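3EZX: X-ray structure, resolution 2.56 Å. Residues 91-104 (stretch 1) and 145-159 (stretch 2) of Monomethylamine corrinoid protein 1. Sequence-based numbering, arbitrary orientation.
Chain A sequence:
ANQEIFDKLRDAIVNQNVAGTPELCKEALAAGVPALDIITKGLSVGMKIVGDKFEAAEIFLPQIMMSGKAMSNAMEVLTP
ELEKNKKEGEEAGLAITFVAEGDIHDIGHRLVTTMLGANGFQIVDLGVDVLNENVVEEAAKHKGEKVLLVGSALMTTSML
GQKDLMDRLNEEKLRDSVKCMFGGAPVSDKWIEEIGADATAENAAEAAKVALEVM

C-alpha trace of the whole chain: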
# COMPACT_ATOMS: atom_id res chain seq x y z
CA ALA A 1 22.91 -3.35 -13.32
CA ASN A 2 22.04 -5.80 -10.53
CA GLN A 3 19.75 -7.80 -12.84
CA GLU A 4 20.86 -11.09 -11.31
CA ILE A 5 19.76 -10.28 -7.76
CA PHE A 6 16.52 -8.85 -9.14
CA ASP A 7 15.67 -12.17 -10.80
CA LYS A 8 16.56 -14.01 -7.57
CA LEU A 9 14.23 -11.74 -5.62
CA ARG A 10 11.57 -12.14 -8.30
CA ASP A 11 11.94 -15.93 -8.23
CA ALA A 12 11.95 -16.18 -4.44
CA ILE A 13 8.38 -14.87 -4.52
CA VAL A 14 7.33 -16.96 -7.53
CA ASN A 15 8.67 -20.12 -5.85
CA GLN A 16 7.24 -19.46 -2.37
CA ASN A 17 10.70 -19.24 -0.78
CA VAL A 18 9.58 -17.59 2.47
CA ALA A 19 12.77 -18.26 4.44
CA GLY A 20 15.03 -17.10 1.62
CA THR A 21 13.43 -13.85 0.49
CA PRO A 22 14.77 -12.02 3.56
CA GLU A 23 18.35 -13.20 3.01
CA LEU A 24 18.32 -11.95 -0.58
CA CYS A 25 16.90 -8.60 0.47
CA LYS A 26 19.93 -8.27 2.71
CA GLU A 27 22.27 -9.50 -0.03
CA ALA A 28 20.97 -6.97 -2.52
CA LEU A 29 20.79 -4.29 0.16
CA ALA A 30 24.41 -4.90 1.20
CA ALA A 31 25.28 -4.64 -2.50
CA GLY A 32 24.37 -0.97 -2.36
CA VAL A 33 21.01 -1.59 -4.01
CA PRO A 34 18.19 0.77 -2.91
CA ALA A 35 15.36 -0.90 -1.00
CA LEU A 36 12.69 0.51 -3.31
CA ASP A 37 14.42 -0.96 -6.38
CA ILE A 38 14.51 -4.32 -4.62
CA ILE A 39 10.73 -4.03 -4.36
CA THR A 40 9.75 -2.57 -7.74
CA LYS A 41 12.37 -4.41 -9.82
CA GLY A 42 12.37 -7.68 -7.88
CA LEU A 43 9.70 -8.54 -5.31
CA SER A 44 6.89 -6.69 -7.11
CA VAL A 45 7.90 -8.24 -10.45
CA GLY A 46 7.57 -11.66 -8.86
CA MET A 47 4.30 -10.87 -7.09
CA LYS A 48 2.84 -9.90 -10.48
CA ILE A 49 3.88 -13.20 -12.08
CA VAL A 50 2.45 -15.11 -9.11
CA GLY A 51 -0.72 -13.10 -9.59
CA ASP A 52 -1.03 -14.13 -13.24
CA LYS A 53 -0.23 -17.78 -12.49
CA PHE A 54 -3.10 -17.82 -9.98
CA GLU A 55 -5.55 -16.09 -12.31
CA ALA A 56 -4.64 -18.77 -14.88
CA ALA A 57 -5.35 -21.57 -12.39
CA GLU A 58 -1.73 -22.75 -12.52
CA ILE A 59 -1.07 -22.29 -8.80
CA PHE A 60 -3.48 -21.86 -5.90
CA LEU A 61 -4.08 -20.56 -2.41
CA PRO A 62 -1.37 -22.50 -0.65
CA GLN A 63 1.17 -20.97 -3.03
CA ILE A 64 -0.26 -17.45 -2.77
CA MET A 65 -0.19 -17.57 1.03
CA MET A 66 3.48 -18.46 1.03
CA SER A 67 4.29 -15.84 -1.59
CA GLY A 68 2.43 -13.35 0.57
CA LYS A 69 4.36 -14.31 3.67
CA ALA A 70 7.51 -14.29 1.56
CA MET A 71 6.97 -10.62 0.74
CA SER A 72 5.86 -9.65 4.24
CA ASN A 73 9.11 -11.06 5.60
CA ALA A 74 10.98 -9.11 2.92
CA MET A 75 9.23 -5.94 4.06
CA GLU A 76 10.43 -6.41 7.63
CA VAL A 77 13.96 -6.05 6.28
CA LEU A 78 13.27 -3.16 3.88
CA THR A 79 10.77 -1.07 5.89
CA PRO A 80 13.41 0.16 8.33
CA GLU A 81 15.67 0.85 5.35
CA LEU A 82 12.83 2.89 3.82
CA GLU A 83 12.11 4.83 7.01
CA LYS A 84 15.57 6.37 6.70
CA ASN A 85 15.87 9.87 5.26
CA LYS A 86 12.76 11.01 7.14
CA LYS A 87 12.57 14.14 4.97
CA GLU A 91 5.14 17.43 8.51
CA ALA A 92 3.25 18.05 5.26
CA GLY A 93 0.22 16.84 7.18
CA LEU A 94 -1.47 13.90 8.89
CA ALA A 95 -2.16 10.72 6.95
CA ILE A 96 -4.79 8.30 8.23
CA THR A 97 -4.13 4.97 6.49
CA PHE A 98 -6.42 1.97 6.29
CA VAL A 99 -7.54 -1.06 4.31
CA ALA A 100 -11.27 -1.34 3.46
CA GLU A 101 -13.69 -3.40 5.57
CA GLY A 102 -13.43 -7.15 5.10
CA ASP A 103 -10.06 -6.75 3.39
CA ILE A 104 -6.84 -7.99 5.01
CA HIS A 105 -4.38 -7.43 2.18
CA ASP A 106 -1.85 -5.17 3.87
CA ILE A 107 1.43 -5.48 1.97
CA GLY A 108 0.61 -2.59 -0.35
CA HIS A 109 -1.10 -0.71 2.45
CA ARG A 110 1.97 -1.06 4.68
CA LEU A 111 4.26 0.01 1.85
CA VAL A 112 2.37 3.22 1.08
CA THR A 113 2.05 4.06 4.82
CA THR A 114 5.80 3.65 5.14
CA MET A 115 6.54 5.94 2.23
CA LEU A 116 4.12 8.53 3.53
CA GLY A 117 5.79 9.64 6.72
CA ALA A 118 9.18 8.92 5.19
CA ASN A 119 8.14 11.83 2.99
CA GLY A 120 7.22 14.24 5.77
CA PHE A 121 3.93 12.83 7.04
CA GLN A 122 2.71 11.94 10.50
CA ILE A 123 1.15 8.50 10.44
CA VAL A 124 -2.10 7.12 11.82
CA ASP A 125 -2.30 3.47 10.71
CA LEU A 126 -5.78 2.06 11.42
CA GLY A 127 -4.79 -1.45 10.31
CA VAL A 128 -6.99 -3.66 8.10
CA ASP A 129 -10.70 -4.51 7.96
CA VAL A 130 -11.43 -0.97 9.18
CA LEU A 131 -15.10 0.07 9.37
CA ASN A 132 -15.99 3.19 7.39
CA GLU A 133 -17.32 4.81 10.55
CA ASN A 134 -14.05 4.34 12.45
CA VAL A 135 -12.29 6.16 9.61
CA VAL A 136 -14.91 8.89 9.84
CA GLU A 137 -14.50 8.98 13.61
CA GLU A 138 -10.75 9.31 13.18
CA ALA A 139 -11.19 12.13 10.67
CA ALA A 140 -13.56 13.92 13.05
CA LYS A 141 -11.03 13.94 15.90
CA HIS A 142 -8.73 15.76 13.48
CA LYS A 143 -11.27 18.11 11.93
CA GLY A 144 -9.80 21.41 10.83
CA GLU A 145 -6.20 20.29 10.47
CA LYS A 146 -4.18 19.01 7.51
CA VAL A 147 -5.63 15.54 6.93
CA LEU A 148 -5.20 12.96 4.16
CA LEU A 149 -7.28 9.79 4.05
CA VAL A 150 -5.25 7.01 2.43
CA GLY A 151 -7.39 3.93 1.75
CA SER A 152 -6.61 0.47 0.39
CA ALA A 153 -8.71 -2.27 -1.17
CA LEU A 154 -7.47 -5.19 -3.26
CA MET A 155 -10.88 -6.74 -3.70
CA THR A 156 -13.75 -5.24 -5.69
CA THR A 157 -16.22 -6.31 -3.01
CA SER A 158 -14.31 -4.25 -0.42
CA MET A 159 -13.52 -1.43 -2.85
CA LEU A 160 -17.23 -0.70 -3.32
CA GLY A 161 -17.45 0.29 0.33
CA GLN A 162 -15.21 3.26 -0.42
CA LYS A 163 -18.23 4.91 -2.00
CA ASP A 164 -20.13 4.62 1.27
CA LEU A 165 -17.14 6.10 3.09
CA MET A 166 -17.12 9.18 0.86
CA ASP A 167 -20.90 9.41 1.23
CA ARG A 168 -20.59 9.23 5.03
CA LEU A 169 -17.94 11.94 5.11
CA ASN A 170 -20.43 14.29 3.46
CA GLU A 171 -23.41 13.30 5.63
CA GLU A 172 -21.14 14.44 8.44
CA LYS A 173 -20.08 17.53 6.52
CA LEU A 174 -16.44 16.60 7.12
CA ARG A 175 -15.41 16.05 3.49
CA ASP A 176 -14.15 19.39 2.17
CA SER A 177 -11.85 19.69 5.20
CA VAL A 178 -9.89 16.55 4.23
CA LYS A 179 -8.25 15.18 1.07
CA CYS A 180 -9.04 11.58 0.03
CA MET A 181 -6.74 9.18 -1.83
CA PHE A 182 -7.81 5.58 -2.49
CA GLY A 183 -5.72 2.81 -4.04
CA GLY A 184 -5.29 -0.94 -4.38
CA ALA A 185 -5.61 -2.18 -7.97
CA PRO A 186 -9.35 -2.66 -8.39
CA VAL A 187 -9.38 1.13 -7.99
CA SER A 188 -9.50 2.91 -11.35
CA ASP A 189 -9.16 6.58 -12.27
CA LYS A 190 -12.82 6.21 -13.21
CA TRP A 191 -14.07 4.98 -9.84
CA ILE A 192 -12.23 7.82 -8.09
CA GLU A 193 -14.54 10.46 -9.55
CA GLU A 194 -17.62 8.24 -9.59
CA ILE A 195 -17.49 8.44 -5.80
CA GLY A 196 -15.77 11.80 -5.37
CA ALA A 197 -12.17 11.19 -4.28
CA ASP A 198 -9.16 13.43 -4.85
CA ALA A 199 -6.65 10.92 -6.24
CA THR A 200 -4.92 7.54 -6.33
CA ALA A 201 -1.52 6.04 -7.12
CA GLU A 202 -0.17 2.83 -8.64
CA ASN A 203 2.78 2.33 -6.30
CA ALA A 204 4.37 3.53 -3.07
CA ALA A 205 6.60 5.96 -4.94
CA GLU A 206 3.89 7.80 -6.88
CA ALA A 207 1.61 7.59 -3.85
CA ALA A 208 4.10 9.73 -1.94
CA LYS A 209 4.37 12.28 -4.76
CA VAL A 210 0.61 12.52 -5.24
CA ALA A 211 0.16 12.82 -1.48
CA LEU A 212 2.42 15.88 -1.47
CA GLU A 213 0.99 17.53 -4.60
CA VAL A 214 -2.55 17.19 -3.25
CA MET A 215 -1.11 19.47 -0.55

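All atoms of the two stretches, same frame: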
# COMPACT_ATOMS: atom_id res chain seq x y z
N GLU A 91 6.41 18.14 8.48
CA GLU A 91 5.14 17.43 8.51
C GLU A 91 4.14 18.04 7.54
O GLU A 91 3.38 18.94 7.90
CB GLU A 91 4.55 17.47 9.92
CG GLU A 91 5.46 16.88 10.97
CD GLU A 91 5.87 15.45 10.65
OE1 GLU A 91 4.99 14.57 10.65
OE2 GLU A 91 7.07 15.22 10.39
N ALA A 92 4.16 17.56 6.30
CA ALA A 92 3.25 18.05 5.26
C ALA A 92 1.80 17.74 5.60
O ALA A 92 0.90 18.02 4.81
CB ALA A 92 3.62 17.44 3.92
N GLY A 93 1.58 17.16 6.78
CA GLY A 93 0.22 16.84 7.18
C GLY A 93 0.08 15.50 7.88
O GLY A 93 1.07 14.80 8.13
N LEU A 94 -1.16 15.15 8.21
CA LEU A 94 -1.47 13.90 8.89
C LEU A 94 -2.15 12.93 7.94
O LEU A 94 -3.17 13.25 7.34
CB LEU A 94 -2.39 14.16 10.07
CG LEU A 94 -2.86 12.88 10.80
CD1 LEU A 94 -1.71 12.34 11.63
CD2 LEU A 94 -4.06 13.20 11.68
N ALA A 95 -1.58 11.73 7.82
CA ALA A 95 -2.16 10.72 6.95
C ALA A 95 -2.78 9.62 7.79
O ALA A 95 -2.13 9.04 8.66
CB ALA A 95 -1.10 10.14 6.04
N ILE A 96 -4.05 9.35 7.54
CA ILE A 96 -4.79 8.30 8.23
C ILE A 96 -4.93 7.17 7.22
O ILE A 96 -5.72 7.28 6.27
CB ILE A 96 -6.20 8.81 8.66
CG1 ILE A 96 -6.06 10.02 9.60
CG2 ILE A 96 -6.97 7.67 9.32
CD1 ILE A 96 -7.39 10.67 9.95
N THR A 97 -4.14 6.11 7.41
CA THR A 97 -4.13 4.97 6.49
C THR A 97 -4.95 3.77 6.93
O THR A 97 -4.98 3.41 8.11
CB THR A 97 -2.67 4.48 6.25
OG1 THR A 97 -2.00 4.30 7.51
CG2 THR A 97 -1.89 5.49 5.40
N PHE A 98 -5.58 3.11 5.96
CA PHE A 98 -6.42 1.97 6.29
C PHE A 98 -6.72 1.09 5.08
O PHE A 98 -6.54 1.50 3.94
CB PHE A 98 -7.74 2.50 6.85
CG PHE A 98 -8.46 3.40 5.89
CD1 PHE A 98 -9.40 2.89 5.01
CD2 PHE A 98 -8.16 4.76 5.83
CE1 PHE A 98 -10.04 3.71 4.08
CE2 PHE A 98 -8.80 5.59 4.91
CZ PHE A 98 -9.74 5.06 4.04
N VAL A 99 -7.16 -0.13 5.35
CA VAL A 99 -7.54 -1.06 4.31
C VAL A 99 -9.05 -1.25 4.50
O VAL A 99 -9.51 -1.42 5.63
CB VAL A 99 -6.83 -2.41 4.48
CG1 VAL A 99 -7.20 -3.34 3.33
CG2 VAL A 99 -5.33 -2.20 4.54
N ALA A 100 -9.81 -1.20 3.41
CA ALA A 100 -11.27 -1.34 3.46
C ALA A 100 -11.79 -2.50 4.32
O ALA A 100 -11.08 -3.47 4.58
CB ALA A 100 -11.82 -1.46 2.06
N GLU A 101 -13.04 -2.38 4.74
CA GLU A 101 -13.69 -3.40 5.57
C GLU A 101 -13.73 -4.76 4.88
O GLU A 101 -14.07 -4.85 3.71
CB GLU A 101 -15.12 -2.97 5.91
CG GLU A 101 -15.82 -3.87 6.92
CD GLU A 101 -17.24 -3.43 7.20
OE1 GLU A 101 -17.45 -2.21 7.36
OE2 GLU A 101 -18.14 -4.29 7.26
N GLY A 102 -13.41 -5.80 5.64
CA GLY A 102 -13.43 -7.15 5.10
C GLY A 102 -12.20 -7.51 4.29
O GLY A 102 -12.07 -8.63 3.81
N ASP A 103 -11.29 -6.55 4.15
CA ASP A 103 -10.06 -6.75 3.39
C ASP A 103 -8.88 -6.87 4.35
O ASP A 103 -8.76 -6.09 5.29
CB ASP A 103 -9.84 -5.55 2.46
CG ASP A 103 -9.00 -5.90 1.24
OD1 ASP A 103 -7.99 -6.62 1.39
OD2 ASP A 103 -9.35 -5.43 0.13
N ILE A 104 -8.00 -7.85 4.13
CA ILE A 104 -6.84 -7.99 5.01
C ILE A 104 -5.52 -7.88 4.27
O ILE A 104 -4.46 -8.07 4.85
CB ILE A 104 -6.85 -9.31 5.81
CG1 ILE A 104 -6.61 -10.49 4.87
CG2 ILE A 104 -8.17 -9.45 6.54
CD1 ILE A 104 -6.60 -11.82 5.57
N GLU A 145 -7.62 20.34 10.75
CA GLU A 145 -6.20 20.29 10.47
C GLU A 145 -5.89 19.68 9.10
O GLU A 145 -6.80 19.34 8.35
CB GLU A 145 -5.45 19.55 11.58
CG GLU A 145 -5.98 18.16 11.90
CD GLU A 145 -5.43 17.63 13.21
OE1 GLU A 145 -5.77 18.19 14.27
OE2 GLU A 145 -4.65 16.65 13.18
N LYS A 146 -4.61 19.57 8.79
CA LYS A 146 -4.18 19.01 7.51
C LYS A 146 -4.34 17.50 7.56
O LYS A 146 -3.53 16.80 8.18
CB LYS A 146 -2.72 19.38 7.26
CG LYS A 146 -2.36 19.54 5.79
CD LYS A 146 -3.09 20.72 5.18
CE LYS A 146 -2.60 21.00 3.77
NZ LYS A 146 -3.31 22.15 3.14
N VAL A 147 -5.38 16.98 6.90
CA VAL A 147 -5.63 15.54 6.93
C VAL A 147 -5.81 14.89 5.56
O VAL A 147 -6.52 15.40 4.70
CB VAL A 147 -6.87 15.23 7.80
CG1 VAL A 147 -7.21 13.75 7.74
CG2 VAL A 147 -6.61 15.64 9.24
N LEU A 148 -5.14 13.75 5.39
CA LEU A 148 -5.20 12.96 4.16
C LEU A 148 -5.68 11.55 4.48
O LEU A 148 -5.07 10.86 5.30
CB LEU A 148 -3.82 12.88 3.50
CG LEU A 148 -3.66 11.90 2.33
CD1 LEU A 148 -4.62 12.27 1.19
CD2 LEU A 148 -2.22 11.93 1.84
N LEU A 149 -6.76 11.13 3.84
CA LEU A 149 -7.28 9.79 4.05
C LEU A 149 -6.76 8.86 2.97
O LEU A 149 -7.17 8.96 1.81
CB LEU A 149 -8.82 9.81 4.03
CG LEU A 149 -9.47 10.70 5.09
CD1 LEU A 149 -10.99 10.61 4.98
CD2 LEU A 149 -9.01 10.29 6.49
N VAL A 150 -5.85 7.97 3.35
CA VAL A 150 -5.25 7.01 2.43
C VAL A 150 -5.90 5.63 2.61
O VAL A 150 -5.66 4.95 3.61
CB VAL A 150 -3.72 6.87 2.69
CG1 VAL A 150 -3.07 6.10 1.56
CG2 VAL A 150 -3.09 8.24 2.84
N GLY A 151 -6.72 5.22 1.64
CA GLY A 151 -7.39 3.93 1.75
C GLY A 151 -6.98 2.85 0.76
O GLY A 151 -6.69 3.12 -0.40
N SER A 152 -6.97 1.60 1.23
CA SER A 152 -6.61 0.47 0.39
C SER A 152 -7.76 -0.51 0.22
O SER A 152 -8.66 -0.58 1.05
CB SER A 152 -5.42 -0.30 0.97
OG SER A 152 -4.19 0.34 0.68
N ALA A 153 -7.71 -1.27 -0.86
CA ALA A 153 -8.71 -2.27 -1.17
C ALA A 153 -8.22 -3.07 -2.37
O ALA A 153 -8.06 -2.52 -3.47
CB ALA A 153 -10.05 -1.61 -1.47
N LEU A 154 -7.95 -4.35 -2.17
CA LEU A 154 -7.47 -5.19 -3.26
C LEU A 154 -8.55 -6.10 -3.80
O LEU A 154 -8.31 -6.93 -4.68
CB LEU A 154 -6.26 -6.01 -2.81
CG LEU A 154 -4.93 -5.25 -2.87
CD1 LEU A 154 -4.98 -4.04 -1.94
CD2 LEU A 154 -3.81 -6.18 -2.48
N MET A 155 -9.75 -5.95 -3.26
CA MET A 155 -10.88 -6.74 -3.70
C MET A 155 -12.02 -5.80 -4.07
O MET A 155 -12.33 -4.87 -3.33
CB MET A 155 -11.33 -7.70 -2.60
CG MET A 155 -10.26 -8.69 -2.19
SD MET A 155 -10.96 -10.04 -1.25
CE MET A 155 -11.40 -9.19 0.26
N THR A 156 -12.64 -6.06 -5.22
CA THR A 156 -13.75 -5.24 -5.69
C THR A 156 -14.85 -5.14 -4.65
O THR A 156 -15.39 -4.05 -4.42
CB THR A 156 -14.35 -5.83 -6.99
OG1 THR A 156 -14.66 -7.21 -6.79
CG2 THR A 156 -13.37 -5.69 -8.15
N THR A 157 -15.18 -6.26 -4.03
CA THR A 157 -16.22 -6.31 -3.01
C THR A 157 -15.96 -5.31 -1.88
O THR A 157 -16.88 -4.68 -1.37
CB THR A 157 -16.35 -7.72 -2.40
OG1 THR A 157 -16.42 -8.69 -3.46
CG2 THR A 157 -17.60 -7.83 -1.54
N SER A 158 -14.69 -5.17 -1.49
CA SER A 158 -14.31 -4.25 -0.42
C SER A 158 -14.10 -2.84 -0.95
O SER A 158 -14.26 -1.86 -0.22
CB SER A 158 -13.03 -4.74 0.27
OG SER A 158 -11.93 -4.69 -0.62
N MET A 159 -13.74 -2.73 -2.22
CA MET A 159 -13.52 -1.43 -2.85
C MET A 159 -14.81 -0.63 -3.00
O MET A 159 -14.80 0.60 -2.98
CB MET A 159 -12.89 -1.63 -4.23
CG MET A 159 -12.73 -0.35 -5.03
SD MET A 159 -12.56 -0.69 -6.78
CE MET A 159 -14.30 -0.88 -7.26
O HOH W 1 -4.04 2.24 2.35

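The contact is organised by two neighbouring parallel strands, the first running through I96 and the second 147-152, whose backbones are joined by an unbroken ladder of hydrogen bonds. L94 N donates to K146 O (2.9 Å) and L94 O accepts from L148 N (2.8 Å); I96 N then reaches L148 O (2.9 Å), and V150 N returns to I96 O (3.0 Å). The alternation continues with F98 N to V150 O (3.0 Å) and S152 N to F98 O (2.7 Å), and closes with A100 N to S152 O (2.7 Å). Each even-numbered residue of the first strand thus uses both its amide and its carbonyl, as parallel pairing requires, while CA-H...O contacts such as A95 CA to L148 O (3.3 Å) fill the intervals. A water donates to F98 O (3.1 Å) and to S152 OG (2.5 Å), linking the strands near their C-terminal ends.

Beyond the strands, A100 to D103 form a type II turn, closed by D103 N to A100 O (3.1 Å), with G102 at the positive phi that favours glycine. D103 then points its carboxylate at the second stretch: OD2 accepts from L154 N (2.9 Å) and lies 2.8 Å from S158 OG. S158 OG is also 2.7 Å from M155 O, so its one proton has two acceptors within reach.

Packing differs on the two sheet faces. On the face carrying L94, I96 and F98, I96 CD1 touches both V147 CG1 and L149 CD2 at 3.8 Å. The F98 ring lies over G151, whose CA sits 3.6 Å from the ring centroid in a CH-pi contact; a CB on G151 would fall 2.7 Å from F98 CZ, a clash. On the other face, T97 CG2 approaches V150 CB at 3.5 Å, and A95 CB meets V150 CG2 at 4.2 Å.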